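Local coordinates for GDSL-like protein (Roseburia intestinalis L1-82, PDB 6HFZ), which is a two-domain carbohydrate esterase of a gut bacterium that removes acetyl groups from acetylated beta-mannans, at residues E52-Y57 with F72-A77; V249-V254 with G277-L282; K295-P300 with A320-T325. All blocks are in the same frame, centred on the assembly; numbering follows the deposited sequence.

Contact 1: E52-Y57 with F72-A77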
loop_
_atom_site.group_PDB
_atom_site.type_symbol
_atom_site.label_atom_id
_atom_site.label_comp_id
_atom_site.label_asym_id
_atom_site.label_seq_id
_atom_site.Cartn_x
_atom_site.Cartn_y
_atom_site.Cartn_z
ATOM N N GLU A 52 -14.083 13.163 6.286
ATOM C CA GLU A 52 -13.383 14.302 6.813
ATOM C C GLU A 52 -12.758 13.994 8.184
ATOM O O GLU A 52 -12.002 14.818 8.699
ATOM C CB GLU A 52 -14.305 15.524 6.942
ATOM C CG GLU A 52 -14.858 16.024 5.610
ATOM C CD GLU A 52 -15.943 15.153 4.987
ATOM O OE1 GLU A 52 -16.612 14.384 5.728
ATOM O OE2 GLU A 52 -16.104 15.244 3.762
ATOM N N LEU A 53 -13.038 12.823 8.782
ATOM C CA LEU A 53 -12.570 12.516 10.133
ATOM C C LEU A 53 -11.503 11.393 10.131
ATOM O O LEU A 53 -11.156 10.889 11.192
ATOM C CB LEU A 53 -13.787 12.106 10.969
ATOM C CG LEU A 53 -14.795 13.226 11.247
ATOM C CD1 LEU A 53 -15.943 12.706 12.093
ATOM C CD2 LEU A 53 -14.112 14.410 11.926
ATOM N N CYS A 54 -10.991 10.986 8.954
ATOM C CA CYS A 54 -9.873 10.037 8.946
ATOM C C CYS A 54 -8.572 10.818 9.166
ATOM O O CYS A 54 -8.533 12.033 9.003
ATOM C CB CYS A 54 -9.818 9.208 7.671
ATOM S SG CYS A 54 -9.389 10.093 6.154
ATOM N N TYR A 55 -7.493 10.102 9.517
ATOM C CA TYR A 55 -6.233 10.760 9.900
ATOM C C TYR A 55 -5.735 11.577 8.702
ATOM O O TYR A 55 -5.192 12.643 8.877
ATOM C CB TYR A 55 -5.203 9.751 10.439
ATOM C CG TYR A 55 -4.308 9.145 9.394
ATOM C CD1 TYR A 55 -3.257 9.863 8.874
ATOM C CD2 TYR A 55 -4.493 7.847 8.946
ATOM C CE1 TYR A 55 -2.447 9.349 7.880
ATOM C CE2 TYR A 55 -3.678 7.306 7.966
ATOM C CZ TYR A 55 -2.677 8.077 7.399
ATOM O OH TYR A 55 -1.915 7.595 6.361
ATOM N N ALA A 56 -5.864 11.030 7.472
ATOM C CA ALA A 56 -5.334 11.649 6.281
ATOM C C ALA A 56 -5.956 13.041 6.063
ATOM O O ALA A 56 -5.256 13.999 5.830
ATOM C CB ALA A 56 -5.496 10.755 5.059
ATOM N N TYR A 57 -7.270 13.129 6.253
ATOM C CA TYR A 57 -7.951 14.416 6.043
ATOM C C TYR A 57 -7.573 15.373 7.178
ATOM O O TYR A 57 -7.404 16.575 6.950
ATOM C CB TYR A 57 -9.436 14.166 5.859
ATOM C CG TYR A 57 -10.115 15.305 5.141
ATOM C CD1 TYR A 57 -10.142 15.390 3.762
ATOM C CD2 TYR A 57 -10.658 16.341 5.877
ATOM C CE1 TYR A 57 -10.736 16.462 3.119
ATOM C CE2 TYR A 57 -11.228 17.432 5.253
ATOM C CZ TYR A 57 -11.276 17.487 3.878
ATOM O OH TYR A 57 -11.912 18.553 3.300
ATOM N N PHE A 72 -4.100 23.887 -1.326
ATOM C CA PHE A 72 -3.734 22.466 -1.195
ATOM C C PHE A 72 -4.759 21.568 -1.881
ATOM O O PHE A 72 -5.978 21.825 -1.808
ATOM C CB PHE A 72 -3.621 22.084 0.277
ATOM C CG PHE A 72 -2.527 22.801 1.016
ATOM C CD1 PHE A 72 -1.208 22.379 0.872
ATOM C CD2 PHE A 72 -2.804 23.893 1.837
ATOM C CE1 PHE A 72 -0.184 22.982 1.584
ATOM C CE2 PHE A 72 -1.781 24.482 2.554
ATOM C CZ PHE A 72 -0.484 24.061 2.403
ATOM N N THR A 73 -4.235 20.461 -2.452
ATOM C CA THR A 73 -5.001 19.422 -3.094
ATOM C C THR A 73 -4.780 18.110 -2.320
ATOM O O THR A 73 -3.642 17.801 -2.030
ATOM C CB THR A 73 -4.599 19.236 -4.562
ATOM O OG1 THR A 73 -4.852 20.478 -5.231
ATOM C CG2 THR A 73 -5.390 18.153 -5.268
ATOM N N TYR A 74 -5.882 17.436 -2.014
ATOM C CA TYR A 74 -5.935 16.203 -1.180
ATOM C C TYR A 74 -5.906 14.981 -2.102
ATOM O O TYR A 74 -6.794 14.849 -2.941
ATOM C CB TYR A 74 -7.199 16.200 -0.333
ATOM C CG TYR A 74 -7.459 14.976 0.523
ATOM C CD1 TYR A 74 -6.603 14.610 1.553
ATOM C CD2 TYR A 74 -8.607 14.232 0.359
ATOM C CE1 TYR A 74 -6.844 13.500 2.345
ATOM C CE2 TYR A 74 -8.904 13.161 1.195
ATOM C CZ TYR A 74 -8.016 12.775 2.182
ATOM O OH TYR A 74 -8.432 11.722 2.964
ATOM N N ILE A 75 -4.856 14.141 -1.982
ATOM C CA ILE A 75 -4.696 12.924 -2.765
ATOM C C ILE A 75 -4.652 11.716 -1.821
ATOM O O ILE A 75 -3.643 11.520 -1.181
ATOM C CB ILE A 75 -3.439 12.990 -3.643
ATOM C CG1 ILE A 75 -3.476 14.198 -4.582
ATOM C CG2 ILE A 75 -3.198 11.690 -4.408
ATOM C CD1 ILE A 75 -2.094 14.689 -4.854
ATOM N N ASN A 76 -5.767 10.978 -1.741
ATOM C CA ASN A 76 -5.864 9.797 -0.890
ATOM C C ASN A 76 -5.797 8.567 -1.775
ATOM O O ASN A 76 -6.782 8.223 -2.386
ATOM C CB ASN A 76 -7.101 9.765 -0.006
ATOM C CG ASN A 76 -6.986 8.665 1.027
ATOM O OD1 ASN A 76 -6.498 7.578 0.722
ATOM N ND2 ASN A 76 -7.396 8.963 2.248
ATOM N N ALA A 77 -4.625 7.918 -1.760
ATOM C CA ALA A 77 -4.319 6.750 -2.578
ATOM C C ALA A 77 -4.280 5.486 -1.707
ATOM O O ALA A 77 -3.562 4.531 -2.008
ATOM C CB ALA A 77 -3.025 6.944 -3.302
#
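The ring of Y57, in the first turn of helix 55-66, meets the ring of Y74 on strand 71-78 and ties the helix of a beta-alpha-beta crossover to its own second strand. This is the alpha/beta sheet of the SGNH hydrolase fold, and 71-78 is one of its two edge strands, next to 32-39.

The aromatic contact is a T-shaped stack. Y57 presents an edge and Y74 a face, with centroids 5.0 Å apart and planes at 82°. Y57 CD1 is the atom that touches, 3.6 Å from Y74 CE2 and offset toward the rim of that ring. Y57 CG is anti to the backbone N (chi1 -158°), beside the carbonyl carbon, and from there the CD1 edge meets Y74. Y60 of the same helix meets both rings.

Van der Waals contacts gather at the phenol end of Y74. A56 CB has an apolar partner in Y74 CE1, at 4.1 Å, and lies 3.7 Å from Y74 OH, while C54 SG, from the N-cap residue of the helix, comes to 3.7 Å from Y74 OH.

The polar contact runs within the strand. N76 OD1 accepts from G78 N, and ND2 also donates to T43 O, which fixes the turn of the amide. From there N76 ND2 donates to Y74 OH at 3.0 Å, nearly straight at 174°, with the phenol oxygen almost in the amide plane.

Contact 2: V249-V254 with G277-L282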
loop_
_atom_site.group_PDB
_atom_site.type_symbol
_atom_site.label_atom_id
_atom_site.label_comp_id
_atom_site.label_asym_id
_atom_site.label_seq_id
_atom_site.Cartn_x
_atom_site.Cartn_y
_atom_site.Cartn_z
ATOM N N VAL A 249 -3.267 -13.718 -24.241
ATOM C CA VAL A 249 -4.188 -14.534 -25.052
ATOM C C VAL A 249 -5.247 -15.188 -24.143
ATOM O O VAL A 249 -4.945 -15.959 -23.247
ATOM C CB VAL A 249 -3.414 -15.588 -25.861
ATOM C CG1 VAL A 249 -4.361 -16.401 -26.734
ATOM C CG2 VAL A 249 -2.306 -14.948 -26.688
ATOM N N CYS A 250 -6.524 -14.885 -24.367
ATOM C CA CYS A 250 -7.569 -15.509 -23.570
ATOM C C CYS A 250 -8.097 -16.789 -24.227
ATOM O O CYS A 250 -8.286 -16.795 -25.428
ATOM C CB CYS A 250 -8.714 -14.533 -23.356
ATOM S SG CYS A 250 -8.182 -13.072 -22.420
ATOM N N HIS A 251 -8.431 -17.792 -23.402
ATOM C CA HIS A 251 -9.085 -19.039 -23.794
ATOM C C HIS A 251 -10.142 -19.378 -22.749
ATOM O O HIS A 251 -10.048 -20.385 -22.044
ATOM C CB HIS A 251 -8.080 -20.192 -23.933
ATOM C CG HIS A 251 -6.952 -19.920 -24.875
ATOM N ND1 HIS A 251 -7.127 -19.885 -26.253
ATOM C CD2 HIS A 251 -5.639 -19.698 -24.647
ATOM C CE1 HIS A 251 -5.971 -19.670 -26.835
ATOM N NE2 HIS A 251 -5.040 -19.538 -25.867
ATOM N N GLY A 252 -11.147 -18.504 -22.621
ATOM C CA GLY A 252 -12.218 -18.678 -21.656
ATOM C C GLY A 252 -12.337 -17.503 -20.700
ATOM O O GLY A 252 -13.437 -17.050 -20.403
ATOM N N PHE A 253 -11.202 -17.012 -20.199
ATOM C CA PHE A 253 -11.187 -15.718 -19.438
ATOM C C PHE A 253 -11.629 -14.599 -20.388
ATOM O O PHE A 253 -11.376 -14.657 -21.570
ATOM C CB PHE A 253 -9.796 -15.444 -18.851
ATOM C CG PHE A 253 -9.585 -15.985 -17.469
ATOM C CD1 PHE A 253 -9.172 -17.293 -17.264
ATOM C CD2 PHE A 253 -9.782 -15.176 -16.368
ATOM C CE1 PHE A 253 -8.985 -17.783 -15.983
ATOM C CE2 PHE A 253 -9.559 -15.653 -15.084
ATOM C CZ PHE A 253 -9.148 -16.954 -14.893
ATOM N N VAL A 254 -12.361 -13.621 -19.864
ATOM C CA VAL A 254 -12.863 -12.507 -20.673
ATOM C C VAL A 254 -12.484 -11.187 -19.982
ATOM O O VAL A 254 -12.681 -11.026 -18.768
ATOM C CB VAL A 254 -14.386 -12.637 -20.886
ATOM C CG1 VAL A 254 -15.128 -12.998 -19.614
ATOM C CG2 VAL A 254 -14.993 -11.383 -21.480
ATOM N N GLY A 277 -11.674 -25.052 -16.737
ATOM C CA GLY A 277 -10.867 -25.081 -17.925
ATOM C C GLY A 277 -10.667 -23.743 -18.614
ATOM O O GLY A 277 -9.883 -23.617 -19.526
ATOM N N ASP A 278 -11.417 -22.705 -18.212
ATOM C CA ASP A 278 -11.166 -21.364 -18.728
ATOM C C ASP A 278 -9.725 -20.967 -18.371
ATOM O O ASP A 278 -9.323 -21.132 -17.244
ATOM C CB ASP A 278 -12.133 -20.357 -18.094
ATOM C CG ASP A 278 -13.570 -20.431 -18.606
ATOM O OD1 ASP A 278 -13.793 -21.136 -19.633
ATOM O OD2 ASP A 278 -14.462 -19.753 -18.004
ATOM N N SER A 279 -8.989 -20.381 -19.310
ATOM C CA SER A 279 -7.576 -20.058 -19.090
ATOM C C SER A 279 -7.211 -18.757 -19.803
ATOM O O SER A 279 -7.979 -18.192 -20.637
ATOM C CB SER A 279 -6.668 -21.172 -19.514
ATOM O OG SER A 279 -6.955 -21.572 -20.828
ATOM N N ILE A 280 -6.005 -18.289 -19.485
ATOM C CA ILE A 280 -5.411 -17.094 -20.032
ATOM C C ILE A 280 -3.890 -17.263 -19.959
ATOM O O ILE A 280 -3.409 -17.899 -19.030
ATOM C CB ILE A 280 -5.906 -15.864 -19.246
ATOM C CG1 ILE A 280 -5.333 -14.559 -19.811
ATOM C CG2 ILE A 280 -5.595 -16.036 -17.760
ATOM C CD1 ILE A 280 -5.863 -13.304 -19.080
ATOM N N THR A 281 -3.185 -16.759 -20.961
ATOM C CA THR A 281 -1.715 -16.803 -21.018
ATOM C C THR A 281 -1.201 -15.369 -21.199
ATOM O O THR A 281 -1.806 -14.520 -21.919
ATOM C CB THR A 281 -1.202 -17.742 -22.120
ATOM O OG1 THR A 281 -1.680 -17.227 -23.360
ATOM C CG2 THR A 281 -1.668 -19.167 -21.940
ATOM N N LEU A 282 -0.119 -15.076 -20.472
ATOM C CA LEU A 282 0.536 -13.801 -20.446
ATOM C C LEU A 282 2.036 -14.023 -20.563
ATOM O O LEU A 282 2.550 -14.948 -19.954
ATOM C CB LEU A 282 0.299 -13.102 -19.098
ATOM C CG LEU A 282 -1.140 -12.927 -18.641
ATOM C CD1 LEU A 282 -1.616 -14.053 -17.757
ATOM C CD2 LEU A 282 -1.303 -11.583 -17.932
HETATM O O HOH W 1 -9.276 -23.291 -21.915
#
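V249 and T281 face each other as an antiparallel hydrogen-bonded pair, and their side chains lie side by side, pointing the same way. T281 OG1, between the backbone N and the carbonyl carbon (chi1 61°), sits 3.5 Å from V249 CB.

On the same face, H251 pairs with S279. H251 CB packs 3.6 Å from S279 OG. A water accepts from that hydroxyl and itself donates to the carbonyl oxygen of H251. Backbone bonds in both directions hold each pair. The carbonyl of S279 has a further partner: besides H251 N it takes a weak bond from F253 N, at 3.5 Å.

The opposite face carries C250 and I280. C250 SG touches I280 CD1 at 4.1 Å. I280 CG1 is anti to the backbone N (chi1 -178°), running toward the sulfur, and the other branch, CG2, is turned to F253. That methyl makes a CH-pi contact, 4.1 Å from the centroid of the F253 ring and over its face. At the ring's edge, F253 CE1 comes within 3.6 Å of D278 O.

Between the pairing and F253 the chain bends at G252, whose phi of 122° takes it out of the strand. D278 OD1 rests 3.6 Å from G252 CA, while OD2 is held by K275 N.

Beyond that bend the chain joins the other sheet at 254-255. F253 is buried against V348 and L350 of one sheet and F361 and L363 of the other, an arrangement typical of a beta-sandwich in which the chain leaves an edge strand of one sheet for the other, with an aromatic side chain buried between them.

Contact 3: K295-P300 with A320-T325; sequences KSVKLP and ANFDET
Two connecting loops lock together here at one end of the second domain, with S296 and F322 at the join. Two backbone hydrogen bonds make it. S296 N donates to A320 O at 2.8 Å and almost straight (172°), and F322 N returns a longer bond of 3.2 Å to S296 O. S296 is thus gripped through both its N-H and its carbonyl, a single bridge outside any regular strand. Its hydroxyl turns back on its own loop and donates to K298 O.

F322 has the largest share of the buried surface. Its CG is anti to the backbone N (chi1 -160°), and the ring has CD1 near K295 and CD2 near V297. The K295 chain crosses the phenylalanine at about a right angle, with K295 CD 3.9 Å from F322 CD1, and then runs on extended to a salt bridge of NZ with E331. V297 lies alongside instead: V297 CG1 is 3.8 Å from F322 CD2 and 3.4 Å from E324 O. E324 CB lies over one face of the ring, toward the rim, and the ring of W326 meets it at about 90°.

Both loops connect the two sheets of a beta-sandwich, in opposite senses. The one containing 296-300 leads from strand 288-295 to strand 303-308 in the other sheet, and the one containing 320-325 leads back from 316-319 to 329-336.

At the far side of the bridge N321 reaches the end of the first loop. A cis peptide bond precedes P300, and N321 OD1 lies 3.4 Å from P300 CA while accepting a hydrogen bond from A301 N. L299 CD2 comes in obliquely against the same side chain, 3.7 Å from N321 OD1.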
loop_
_atom_site.group_PDB
_atom_site.type_symbol
_atom_site.label_atom_id
_atom_site.label_comp_id
_atom_site.label_asym_id
_atom_site.label_seq_id
_atom_site.Cartn_x
_atom_site.Cartn_y
_atom_site.Cartn_z
ATOM N N LYS A 295 -10.526 -12.670 -3.484
ATOM C CA LYS A 295 -11.018 -13.618 -2.519
ATOM C C LYS A 295 -12.369 -13.073 -2.023
ATOM O O LYS A 295 -12.449 -11.976 -1.462
ATOM C CB LYS A 295 -10.012 -13.812 -1.380
ATOM C CG LYS A 295 -8.842 -14.728 -1.690
ATOM C CD LYS A 295 -7.967 -15.007 -0.511
ATOM C CE LYS A 295 -6.860 -15.974 -0.859
ATOM N NZ LYS A 295 -5.750 -15.944 0.127
ATOM N N SER A 296 -13.429 -13.842 -2.294
ATOM C CA SER A 296 -14.811 -13.423 -2.204
ATOM C C SER A 296 -15.428 -13.910 -0.889
ATOM O O SER A 296 -15.252 -15.042 -0.493
ATOM C CB SER A 296 -15.592 -13.930 -3.406
ATOM O OG SER A 296 -16.992 -13.731 -3.201
ATOM N N VAL A 297 -16.153 -13.037 -0.197
ATOM C CA VAL A 297 -16.934 -13.478 0.958
ATOM C C VAL A 297 -18.313 -13.973 0.512
ATOM O O VAL A 297 -19.087 -14.500 1.349
ATOM C CB VAL A 297 -17.081 -12.363 2.001
ATOM C CG1 VAL A 297 -15.734 -12.123 2.701
ATOM C CG2 VAL A 297 -17.652 -11.091 1.391
ATOM N N LYS A 298 -18.642 -13.755 -0.758
ATOM C CA LYS A 298 -19.844 -14.330 -1.379
ATOM C C LYS A 298 -19.472 -15.710 -1.912
ATOM O O LYS A 298 -18.684 -15.789 -2.848
ATOM C CB LYS A 298 -20.346 -13.423 -2.502
ATOM C CG LYS A 298 -20.954 -12.112 -2.031
ATOM C CD LYS A 298 -21.541 -11.293 -3.153
ATOM C CE LYS A 298 -21.471 -9.801 -2.886
ATOM N NZ LYS A 298 -22.420 -9.053 -3.745
ATOM N N LEU A 299 -20.003 -16.765 -1.271
ATOM C CA LEU A 299 -19.566 -18.131 -1.432
ATOM C C LEU A 299 -20.684 -18.965 -2.064
ATOM O O LEU A 299 -21.867 -18.633 -1.907
ATOM C CB LEU A 299 -19.264 -18.709 -0.046
ATOM C CG LEU A 299 -18.067 -18.158 0.738
ATOM C CD1 LEU A 299 -17.818 -19.033 1.961
ATOM C CD2 LEU A 299 -16.813 -18.084 -0.131
ATOM N N PRO A 300 -20.337 -20.071 -2.730
ATOM C CA PRO A 300 -18.982 -20.467 -3.059
ATOM C C PRO A 300 -18.465 -19.713 -4.294
ATOM O O PRO A 300 -19.205 -18.999 -4.957
ATOM C CB PRO A 300 -19.066 -21.977 -3.321
ATOM C CG PRO A 300 -20.460 -22.198 -3.846
ATOM C CD PRO A 300 -21.263 -20.967 -3.459
ATOM N N ALA A 320 -10.637 -18.658 -4.521
ATOM C CA ALA A 320 -11.453 -17.444 -4.402
ATOM C C ALA A 320 -12.451 -17.532 -3.237
ATOM O O ALA A 320 -13.109 -16.569 -2.944
ATOM C CB ALA A 320 -12.103 -17.156 -5.726
ATOM N N ASN A 321 -12.496 -18.675 -2.532
ATOM C CA ASN A 321 -13.333 -18.881 -1.366
ATOM C C ASN A 321 -12.626 -18.334 -0.121
ATOM O O ASN A 321 -11.788 -19.024 0.484
ATOM C CB ASN A 321 -13.638 -20.365 -1.162
ATOM C CG ASN A 321 -14.423 -20.930 -2.319
ATOM O OD1 ASN A 321 -15.631 -20.740 -2.377
ATOM N ND2 ASN A 321 -13.735 -21.529 -3.274
ATOM N N PHE A 322 -12.966 -17.094 0.246
ATOM C CA PHE A 322 -12.348 -16.401 1.383
ATOM C C PHE A 322 -12.916 -16.969 2.683
ATOM O O PHE A 322 -14.144 -17.078 2.830
ATOM C CB PHE A 322 -12.613 -14.895 1.338
ATOM C CG PHE A 322 -11.669 -14.040 2.152
ATOM C CD1 PHE A 322 -10.409 -14.501 2.503
ATOM C CD2 PHE A 322 -11.993 -12.730 2.452
ATOM C CE1 PHE A 322 -9.525 -13.697 3.193
ATOM C CE2 PHE A 322 -11.121 -11.935 3.186
ATOM C CZ PHE A 322 -9.900 -12.435 3.575
ATOM N N ASP A 323 -12.021 -17.274 3.626
ATOM C CA ASP A 323 -12.404 -17.897 4.894
ATOM C C ASP A 323 -12.565 -16.849 6.004
ATOM O O ASP A 323 -12.829 -17.215 7.138
ATOM C CB ASP A 323 -11.403 -18.982 5.293
ATOM C CG ASP A 323 -9.948 -18.551 5.284
ATOM O OD1 ASP A 323 -9.653 -17.458 4.748
ATOM O OD2 ASP A 323 -9.115 -19.322 5.811
ATOM N N GLU A 324 -12.391 -15.561 5.688
ATOM C CA GLU A 324 -12.617 -14.460 6.634
ATOM C C GLU A 324 -13.893 -13.760 6.195
ATOM O O GLU A 324 -14.414 -14.103 5.155
ATOM C CB GLU A 324 -11.424 -13.498 6.644
ATOM C CG GLU A 324 -10.102 -14.202 6.888
ATOM C CD GLU A 324 -8.876 -13.316 6.817
ATOM O OE1 GLU A 324 -8.998 -12.118 7.131
ATOM O OE2 GLU A 324 -7.800 -13.826 6.434
ATOM N N THR A 325 -14.364 -12.771 6.959
ATOM C CA THR A 325 -15.731 -12.289 6.765
ATOM C C THR A 325 -15.819 -10.761 6.619
ATOM O O THR A 325 -16.864 -10.272 6.219
ATOM C CB THR A 325 -16.642 -12.784 7.898
ATOM O OG1 THR A 325 -16.097 -12.325 9.139
ATOM C CG2 THR A 325 -16.784 -14.291 7.902
#

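The three contacts follow one another along the chain without overlap and divide between the two domains. Contact 1 belongs to the alpha/beta SGNH hydrolase domain, which holds the probable catalytic triad S41, H193 and D190. Contacts 2 and 3 both lie in the beta-sandwich that follows, with centres 23 Å apart and nearest atoms about 10 Å apart. Strand 279-286 of contact 2 and strands 303-308 and 316-319, which lead out of and into the loops of contact 3, share the five-stranded sheet. From contact 1 the centres are 39 Å to contact 2 and 30 Å to contact 3. None touches another: contact 2 lies at an edge of the sandwich, contact 3 at the loops at one end.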